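Local structure of RNA polymerase sigma-H factor (Fusobacterium nucleatum subsp. nucleatum, 3MZY) at residues S30-M41 with Y120-R128. The protein probably acts as a sigma factor of the sigma-70 family, directing RNA polymerase to specific initiation sites on DNA and then being released. Numbering follows the deposited sequence.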
ATOM      1  N   SER A  30       6.463   3.974   7.406  1.00 62.42           N
ATOM      2  CA  SER A  30       6.968   4.313   6.072  1.00 60.46           C
ATOM      3  C   SER A  30       7.998   3.312   5.568  1.00 59.35           C
ATOM      4  O   SER A  30       7.906   2.853   4.429  1.00 56.91           O
ATOM      5  CB  SER A  30       7.568   5.721   6.048  1.00 65.09           C
ATOM      6  OG  SER A  30       6.557   6.701   5.843  1.00 67.10           O
ATOM      7  N   SER A  31       8.964   2.958   6.410  1.00 63.19           N
ATOM      8  CA  SER A  31       9.979   2.001   5.979  1.00 64.90           C
ATOM      9  C   SER A  31       9.449   0.569   5.950  1.00 62.50           C
ATOM     10  O   SER A  31       9.888  -0.248   5.146  1.00 63.55           O
ATOM     11  CB  SER A  31      11.257   2.115   6.817  1.00 71.83           C
ATOM     12  OG  SER A  31      10.947   2.218   8.189  1.00 74.78           O
ATOM     13  N   PHE A  32       8.480   0.260   6.804  1.00 61.83           N
ATOM     14  CA  PHE A  32       7.910  -1.087   6.775  1.00 60.82           C
ATOM     15  C   PHE A  32       7.104  -1.275   5.491  1.00 58.21           C
ATOM     16  O   PHE A  32       7.185  -2.320   4.840  1.00 60.47           O
ATOM     17  CB  PHE A  32       7.085  -1.421   8.041  1.00 61.26           C
ATOM     18  CG  PHE A  32       6.579  -2.856   8.073  1.00 62.87           C
ATOM     19  CD1 PHE A  32       7.480  -3.930   8.178  1.00 66.39           C
ATOM     20  CD2 PHE A  32       5.206  -3.138   7.971  1.00 62.87           C
ATOM     21  CE1 PHE A  32       7.023  -5.265   8.194  1.00 68.55           C
ATOM     22  CE2 PHE A  32       4.741  -4.464   7.993  1.00 65.54           C
ATOM     23  CZ  PHE A  32       5.654  -5.529   8.105  1.00 68.41           C
ATOM     24  N   ALA A  33       6.367  -0.245   5.114  1.00 55.51           N
ATOM     25  CA  ALA A  33       5.582  -0.285   3.893  1.00 55.18           C
ATOM     26  C   ALA A  33       6.483  -0.461   2.675  1.00 55.62           C
ATOM     27  O   ALA A  33       6.207  -1.290   1.797  1.00 57.86           O
ATOM     28  CB  ALA A  33       4.726   0.964   3.772  1.00 54.40           C
ATOM     29  N   PHE A  34       7.583   0.294   2.662  1.00 56.00           N
ATOM     30  CA  PHE A  34       8.553   0.296   1.566  1.00 53.67           C
ATOM     31  C   PHE A  34       9.133  -1.113   1.410  1.00 53.82           C
ATOM     32  O   PHE A  34       9.187  -1.659   0.302  1.00 52.27           O
ATOM     33  CB  PHE A  34       9.622   1.367   1.856  1.00 55.86           C
ATOM     34  CG  PHE A  34      10.817   1.347   0.919  1.00 53.39           C
ATOM     35  CD1 PHE A  34      10.710   1.793  -0.402  1.00 48.40           C
ATOM     36  CD2 PHE A  34      12.073   0.934   1.386  1.00 55.91           C
ATOM     37  CE1 PHE A  34      11.853   1.794  -1.256  1.00 48.99           C
ATOM     38  CE2 PHE A  34      13.203   0.937   0.545  1.00 54.24           C
ATOM     39  CZ  PHE A  34      13.097   1.360  -0.768  1.00 49.27           C
ATOM     40  N   LEU A  35       9.520  -1.710   2.530  1.00 56.75           N
ATOM     41  CA  LEU A  35       9.943  -3.111   2.557  1.00 58.67           C
ATOM     42  C   LEU A  35       8.922  -4.110   1.965  1.00 55.57           C
ATOM     43  O   LEU A  35       9.241  -4.812   0.993  1.00 55.52           O
ATOM     44  CB  LEU A  35      10.343  -3.513   3.981  1.00 63.57           C
ATOM     45  CG  LEU A  35      11.830  -3.639   4.333  1.00 71.13           C
ATOM     46  CD1 LEU A  35      12.166  -5.094   4.650  1.00 75.44           C
ATOM     47  CD2 LEU A  35      12.810  -3.042   3.267  1.00 72.89           C
ATOM     48  N   CYS A  36       7.706  -4.150   2.535  1.00 53.71           N
ATOM     49  CA  CYS A  36       6.657  -5.072   2.071  1.00 51.64           C
ATOM     50  C   CYS A  36       6.322  -4.863   0.615  1.00 49.69           C
ATOM     51  O   CYS A  36       6.151  -5.834  -0.130  1.00 50.56           O
ATOM     52  CB  CYS A  36       5.380  -4.965   2.903  1.00 51.11           C
ATOM     53  SG  CYS A  36       5.651  -5.404   4.633  1.00 55.91           S
ATOM     54  N   ILE A  37       6.251  -3.601   0.209  1.00 48.26           N
ATOM     55  CA  ILE A  37       5.869  -3.277  -1.151  1.00 47.39           C
ATOM     56  C   ILE A  37       6.907  -3.737  -2.172  1.00 48.43           C
ATOM     57  O   ILE A  37       6.553  -4.287  -3.217  1.00 49.61           O
ATOM     58  CB  ILE A  37       5.524  -1.788  -1.296  1.00 47.23           C
ATOM     59  CG1 ILE A  37       4.159  -1.525  -0.644  1.00 46.89           C
ATOM     60  CG2 ILE A  37       5.547  -1.384  -2.774  1.00 45.91           C
ATOM     61  CD1 ILE A  37       3.936  -0.091  -0.150  1.00 48.79           C
ATOM     62  N   ARG A  38       8.186  -3.580  -1.853  1.00 49.70           N
ATOM     63  CA  ARG A  38       9.199  -4.044  -2.792  1.00 52.31           C
ATOM     64  C   ARG A  38       9.377  -5.557  -2.747  1.00 55.50           C
ATOM     65  O   ARG A  38       9.723  -6.155  -3.756  1.00 58.23           O
ATOM     66  CB  ARG A  38      10.517  -3.285  -2.624  1.00 53.36           C
ATOM     67  CG  ARG A  38      10.378  -1.790  -2.987  1.00 50.03           C
ATOM     68  CD  ARG A  38      11.727  -1.096  -3.022  1.00 48.97           C
ATOM     69  NE  ARG A  38      12.594  -1.537  -4.122  1.00 49.41           N
ATOM     70  CZ  ARG A  38      12.533  -1.063  -5.369  1.00 47.68           C
ATOM     71  NH1 ARG A  38      13.368  -1.517  -6.291  1.00 50.78           N
ATOM     72  NH2 ARG A  38      11.633  -0.144  -5.701  1.00 41.87           N
ATOM     73  N   ARG A  39       9.101  -6.181  -1.602  1.00 56.39           N
ATOM     74  CA  ARG A  39       9.170  -7.654  -1.531  1.00 60.37           C
ATOM     75  C   ARG A  39       8.113  -8.234  -2.471  1.00 60.48           C
ATOM     76  O   ARG A  39       8.423  -9.119  -3.265  1.00 64.68           O
ATOM     77  CB  ARG A  39       9.037  -8.209  -0.095  1.00 60.76           C
ATOM     78  N   GLU A  40       6.894  -7.695  -2.418  1.00 62.09           N
ATOM     79  CA  GLU A  40       5.826  -8.129  -3.320  1.00 61.28           C
ATOM     80  C   GLU A  40       6.136  -7.903  -4.787  1.00 58.24           C
ATOM     81  O   GLU A  40       5.840  -8.747  -5.616  1.00 59.66           O
ATOM     82  CB  GLU A  40       4.486  -7.465  -2.992  1.00 62.43           C
ATOM     83  CG  GLU A  40       3.773  -8.015  -1.795  1.00 68.26           C
ATOM     84  CD  GLU A  40       3.627  -9.523  -1.802  1.00 73.58           C
ATOM     85  OE1 GLU A  40       3.885 -10.127  -0.741  1.00 79.73           O
ATOM     86  OE2 GLU A  40       3.254 -10.104  -2.845  1.00 74.85           O
HETATM   87  N   MSE A  41       6.709  -6.761  -5.119  1.00 57.74           N
HETATM   88  CA  MSE A  41       7.099  -6.509  -6.507  1.00 57.52           C
HETATM   89  C   MSE A  41       8.146  -7.500  -6.986  1.00 56.34           C
HETATM   90  O   MSE A  41       8.041  -8.043  -8.085  1.00 57.06           O
HETATM   91  CB  MSE A  41       7.644  -5.098  -6.667  1.00 60.26           C
HETATM   92  CG  MSE A  41       6.604  -4.006  -6.570  1.00 64.74           C
HETATM   93 SE   MSE A  41       7.443  -2.288  -6.178  1.00 76.07          SE
HETATM   94  CE  MSE A  41       8.702  -2.108  -7.693  1.00 77.36           C
ATOM     95  N   TYR A 120       2.879   6.601  -5.805  1.00 45.23           N
ATOM     96  CA  TYR A 120       4.318   6.302  -5.801  1.00 45.99           C
ATOM     97  C   TYR A 120       4.705   5.274  -4.778  1.00 45.07           C
ATOM     98  O   TYR A 120       5.663   4.533  -4.993  1.00 46.02           O
ATOM     99  CB  TYR A 120       5.168   7.563  -5.690  1.00 46.79           C
ATOM    100  CG  TYR A 120       4.944   8.417  -6.897  1.00 48.48           C
ATOM    101  CD1 TYR A 120       4.087   9.524  -6.846  1.00 45.39           C
ATOM    102  CD2 TYR A 120       5.542   8.078  -8.128  1.00 49.81           C
ATOM    103  CE1 TYR A 120       3.863  10.303  -7.979  1.00 48.72           C
ATOM    104  CE2 TYR A 120       5.324   8.846  -9.276  1.00 50.53           C
ATOM    105  CZ  TYR A 120       4.486   9.947  -9.195  1.00 50.84           C
ATOM    106  OH  TYR A 120       4.268  10.693 -10.321  1.00 52.69           O
ATOM    107  N   LEU A 121       3.929   5.224  -3.697  1.00 44.24           N
ATOM    108  CA  LEU A 121       4.130   4.280  -2.633  1.00 44.50           C
ATOM    109  C   LEU A 121       3.995   2.858  -3.146  1.00 45.09           C
ATOM    110  O   LEU A 121       4.881   2.022  -2.908  1.00 46.02           O
ATOM    111  CB  LEU A 121       3.115   4.530  -1.529  1.00 45.05           C
ATOM    112  CG  LEU A 121       3.308   3.800  -0.198  1.00 46.44           C
ATOM    113  CD1 LEU A 121       4.649   4.162   0.464  1.00 46.05           C
ATOM    114  CD2 LEU A 121       2.134   4.118   0.720  1.00 47.24           C
ATOM    115  N   ILE A 122       2.907   2.590  -3.876  1.00 44.62           N
ATOM    116  CA  ILE A 122       2.665   1.247  -4.402  1.00 45.27           C
ATOM    117  C   ILE A 122       3.582   0.867  -5.552  1.00 45.36           C
ATOM    118  O   ILE A 122       3.626  -0.297  -5.945  1.00 46.85           O
ATOM    119  CB  ILE A 122       1.167   0.996  -4.785  1.00 46.29           C
ATOM    120  CG1 ILE A 122       0.792   1.774  -6.062  1.00 46.77           C
ATOM    121  CG2 ILE A 122       0.270   1.241  -3.567  1.00 45.62           C
ATOM    122  CD1 ILE A 122      -0.714   1.874  -6.398  1.00 47.13           C
ATOM    123  N   ARG A 123       4.330   1.831  -6.079  1.00 45.07           N
ATOM    124  CA  ARG A 123       5.364   1.517  -7.079  1.00 45.63           C
ATOM    125  C   ARG A 123       6.769   1.418  -6.443  1.00 45.34           C
ATOM    126  O   ARG A 123       7.782   1.431  -7.151  1.00 45.20           O
ATOM    127  CB  ARG A 123       5.334   2.535  -8.227  1.00 46.99           C
ATOM    128  CG  ARG A 123       4.130   2.409  -9.133  1.00 47.95           C
ATOM    129  CD  ARG A 123       3.937   3.660 -10.005  1.00 48.99           C
ATOM    130  NE  ARG A 123       2.870   3.478 -10.993  1.00 51.60           N
ATOM    131  CZ  ARG A 123       1.556   3.486 -10.726  1.00 52.31           C
ATOM    132  NH1 ARG A 123       1.101   3.658  -9.481  1.00 49.13           N
ATOM    133  NH2 ARG A 123       0.681   3.312 -11.712  1.00 53.14           N
ATOM    134  N   GLY A 124       6.822   1.359  -5.109  1.00 44.98           N
ATOM    135  CA  GLY A 124       8.059   1.005  -4.401  1.00 45.44           C
ATOM    136  C   GLY A 124       9.053   2.137  -4.209  1.00 47.11           C
ATOM    137  O   GLY A 124      10.272   1.901  -4.056  1.00 48.07           O
ATOM    138  N   TYR A 125       8.536   3.367  -4.220  1.00 42.69           N
ATOM    139  CA  TYR A 125       9.326   4.558  -3.980  1.00 40.01           C
ATOM    140  C   TYR A 125       9.316   4.855  -2.490  1.00 41.79           C
ATOM    141  O   TYR A 125       8.291   4.679  -1.832  1.00 43.82           O
ATOM    142  CB  TYR A 125       8.740   5.722  -4.764  1.00 38.73           C
ATOM    143  CG  TYR A 125       8.977   5.595  -6.243  1.00 38.50           C
ATOM    144  CD1 TYR A 125      10.240   5.806  -6.776  1.00 38.03           C
ATOM    145  CD2 TYR A 125       7.944   5.210  -7.104  1.00 40.35           C
ATOM    146  CE1 TYR A 125      10.467   5.667  -8.139  1.00 39.03           C
ATOM    147  CE2 TYR A 125       8.156   5.084  -8.461  1.00 40.79           C
ATOM    148  CZ  TYR A 125       9.420   5.309  -8.968  1.00 39.85           C
ATOM    149  OH  TYR A 125       9.641   5.153 -10.300  1.00 42.00           O
ATOM    150  N   SER A 126      10.451   5.287  -1.948  1.00 42.59           N
ATOM    151  CA  SER A 126      10.544   5.546  -0.513  1.00 45.56           C
ATOM    152  C   SER A 126       9.928   6.912  -0.220  1.00 44.48           C
ATOM    153  O   SER A 126       9.776   7.734  -1.135  1.00 42.85           O
ATOM    154  CB  SER A 126      11.994   5.536  -0.067  1.00 48.88           C
ATOM    155  OG  SER A 126      12.663   6.629  -0.666  1.00 49.57           O
ATOM    156  N   TYR A 127       9.589   7.165   1.043  1.00 46.67           N
ATOM    157  CA  TYR A 127       8.958   8.422   1.406  1.00 47.16           C
ATOM    158  C   TYR A 127       9.873   9.589   1.034  1.00 47.43           C
ATOM    159  O   TYR A 127       9.402  10.642   0.620  1.00 48.13           O
ATOM    160  CB  TYR A 127       8.547   8.438   2.890  1.00 51.63           C
ATOM    161  CG  TYR A 127       9.661   8.743   3.869  1.00 57.53           C
ATOM    162  CD1 TYR A 127       9.780  10.005   4.451  1.00 61.99           C
ATOM    163  CD2 TYR A 127      10.610   7.777   4.195  1.00 61.64           C
ATOM    164  CE1 TYR A 127      10.825  10.287   5.350  1.00 70.20           C
ATOM    165  CE2 TYR A 127      11.649   8.040   5.091  1.00 68.50           C
ATOM    166  CZ  TYR A 127      11.757   9.290   5.665  1.00 73.25           C
ATOM    167  OH  TYR A 127      12.791   9.541   6.554  1.00 81.63           O
ATOM    168  N   ARG A 128      11.183   9.390   1.157  1.00 49.03           N
ATOM    169  CA  ARG A 128      12.153  10.401   0.751  1.00 51.64           C
ATOM    170  C   ARG A 128      12.079  10.654  -0.749  1.00 48.83           C
ATOM    171  O   ARG A 128      12.140  11.799  -1.200  1.00 51.30           O
ATOM    172  CB  ARG A 128      13.566   9.978   1.119  1.00 56.05           C
ATOM    173  CG  ARG A 128      13.791   9.932   2.595  1.00 62.91           C
ATOM    174  CD  ARG A 128      15.211   9.537   2.894  1.00 71.52           C
ATOM    175  NE  ARG A 128      16.164  10.453   2.283  1.00 76.62           N
ATOM    176  CZ  ARG A 128      17.342  10.077   1.806  1.00 82.51           C
ATOM    177  NH1 ARG A 128      18.159  10.971   1.270  1.00 88.50           N
ATOM    178  NH2 ARG A 128      17.701   8.801   1.863  1.00 83.36           N
TER
HETATM  179  O   HOH W   1       9.708   4.778   2.564  1.00 52.06           O
HETATM  180  O   HOH W   2      10.616   1.970  -7.503  1.00 40.40           O
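Gly124, Ile37 and Phe34 bury the most surface where helix 29-50 packs against the turn that follows helix 112-121. The carbonyl O of Gly124 lies at the edge of the Phe34 ring, near its plane and 3.2 Å from CE1. With CG anti to the backbone N (chi1 171°), the ring is swung across, and Ser126 CB covers one face in a CH-pi contact, 4.2 Å from the ring centroid. The same carbonyl accepts a bent hydrogen bond from Arg38 NH2 (3.0 Å, 145° at the hydrogen), with the donor above the carbonyl plane. Water 2 joins Arg38 NH2 to Arg123 O.

Gly124 is the C-prime residue of a Schellman motif ending helix 112-121, its N bonded to Leu121 O and Tyr125 N to Tyr120 O; the positive phi (82°) suits glycine. Its CA comes 3.8 Å from the selenium (SE) of selenomethionine Met41, whose CE, turned by a bend at chi3, makes a van der Waals contact with Arg123 O. Ile37 lays CG2 against the Leu121 carbonyl, 3.5 Å from its O, and CD1 against Leu121 CG, the two side chains crossing at about a right angle.

Ser126 is the N-cap of helix 127-134. Helix 29-50, within sigma-70 region 2, lies across the link between helices 112-121 and 127-134, which probably belong to a region 4-like helix-turn-helix domain, as in other sigma-70 factors. Water 1 bridges Ser30 O and Tyr127 N, and Ser30 OG, 4.0 Å from Tyr127 CB, hydrogen-bonds Asp142 of helix 138-159.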